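PDB 6OHC: guanine deaminase from Escherichia coli, which catalyses the zinc-dependent hydrolytic deamination of guanine to xanthine and ammonia, a step of purine degradation. Local coordinates for the interface of chains A and B. Coordinates in Å, arbitrary orientation; residue numbers count along the deposited sequence, not the author numbering. Chains: chain A/B, Guanine deaminase.

The interface of chains A and B. Residues chain A 396, 421-423; chain B 421-423.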
# COMPACT_ATOMS: atom_id res chain seq x y z
N THR A 396 -4.02 -5.58 -11.15
CA THR A 396 -2.70 -6.10 -11.54
C THR A 396 -2.94 -7.46 -12.15
O THR A 396 -3.95 -8.12 -11.88
CB THR A 396 -1.64 -6.14 -10.41
OG1 THR A 396 -2.03 -6.94 -9.30
CG2 THR A 396 -1.27 -4.74 -9.94
N ASP A 421 -6.92 -1.85 -5.85
CA ASP A 421 -6.77 -0.38 -5.91
C ASP A 421 -7.97 0.12 -6.71
O ASP A 421 -8.93 -0.63 -6.87
CB ASP A 421 -5.38 0.02 -6.42
CG ASP A 421 -5.06 -0.35 -7.85
OD1 ASP A 421 -5.96 -0.26 -8.71
OD2 ASP A 421 -3.93 -0.72 -8.13
N ASP A 422 -7.91 1.34 -7.21
CA ASP A 422 -8.99 1.99 -7.99
C ASP A 422 -9.33 1.18 -9.24
O ASP A 422 -10.48 1.19 -9.64
CB ASP A 422 -8.64 3.45 -8.32
CG ASP A 422 -7.33 3.59 -9.03
OD1 ASP A 422 -6.26 3.47 -8.38
OD2 ASP A 422 -7.38 3.80 -10.22
N ARG A 423 -8.37 0.45 -9.82
CA ARG A 423 -8.64 -0.29 -11.07
C ARG A 423 -9.62 -1.43 -10.82
O ARG A 423 -10.25 -1.89 -11.79
CB ARG A 423 -7.33 -0.75 -11.70
CG ARG A 423 -6.52 0.43 -12.24
CD ARG A 423 -5.12 -0.01 -12.60
NE ARG A 423 -4.30 -0.33 -11.42
CZ ARG A 423 -3.04 -0.70 -11.49
NH1 ARG A 423 -2.43 -0.79 -12.66
NH2 ARG A 423 -2.41 -0.99 -10.37
N ASP B 421 2.63 3.52 -8.70
CA ASP B 421 2.45 2.06 -8.86
C ASP B 421 2.95 1.67 -10.25
O ASP B 421 3.72 2.42 -10.78
CB ASP B 421 1.02 1.67 -8.50
CG ASP B 421 -0.05 2.19 -9.44
OD1 ASP B 421 0.20 2.28 -10.66
OD2 ASP B 421 -1.16 2.44 -8.95
N ASP B 422 2.51 0.54 -10.79
CA ASP B 422 2.97 -0.00 -12.09
C ASP B 422 2.56 0.98 -13.20
O ASP B 422 3.26 0.99 -14.27
CB ASP B 422 2.43 -1.41 -12.35
CG ASP B 422 0.92 -1.47 -12.22
OD1 ASP B 422 0.41 -1.45 -11.10
OD2 ASP B 422 0.24 -1.52 -13.26
N ARG B 423 1.52 1.80 -13.01
CA ARG B 423 1.10 2.72 -14.08
C ARG B 423 2.20 3.77 -14.36
O ARG B 423 2.19 4.37 -15.46
CB ARG B 423 -0.25 3.37 -13.76
CG ARG B 423 -1.38 2.38 -13.94
CD ARG B 423 -2.69 2.85 -13.35
NE ARG B 423 -2.65 2.89 -11.90
CZ ARG B 423 -3.71 3.17 -11.13
NH1 ARG B 423 -4.88 3.43 -11.69
NH2 ARG B 423 -3.58 3.23 -9.83
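With CG anti to its own carbonyl carbon (chi1 -70°) and a bend at chi3, A:Arg423 sends its guanidinium across to chain B, while B:Asp422 holds its carboxylate in the crowded position between backbone N and carbonyl carbon (chi1 54°). The two meet tip to tip and nearly coplanar. NH1 of A:Arg423 donates to B:Asp422 OD2 at 2.8 Å, and NH2 of A:Arg423 to B:Asp422 OD1 at 2.9 Å. Aspartate suits this place because its two oxygens, both using syn lone pairs, match the paired N-H groups. The two-fold repeats this end-on salt bridge: B:Arg423 NH1 reaches A:Asp422 OD2 at 2.9 Å.

Arginine suits its place because a second edge serves its own chain. NE and NH2 of A:Arg423 grip A:Asp421 side-on, NH2 lying 2.7 Å from the carboxylate OD2 of A:Asp421. These two in-plane grips, end-on and side-on, fix the guanidinium's rotation. OD1 of A:Asp421 also accepts the backbone N of A:Arg423 at 2.7 Å, so this short acid caps the start of the 3-10 turn.

The twin guanidiniums stack, their planes 9° apart: B:Arg423 NE lies over the rim of A:Arg423's group, A:Arg423 NE over the centre of B:Arg423's. The surrounding carboxylates probably offset the repulsion between these like charges. An alanine at A:Arg423 removes the end-on pair, the stacked guanidinium and the side-on grip, and would probably weaken the junction by leaving acidic groups without their counter-charge.

This patch belongs to a two-fold interface consistent with a true dimer, which the structure alone does not prove; in each subunit the Asp-Asp-Arg segment runs from the loop after helix 409-419 into 3-10 helix 422-424, just before strand 425-430.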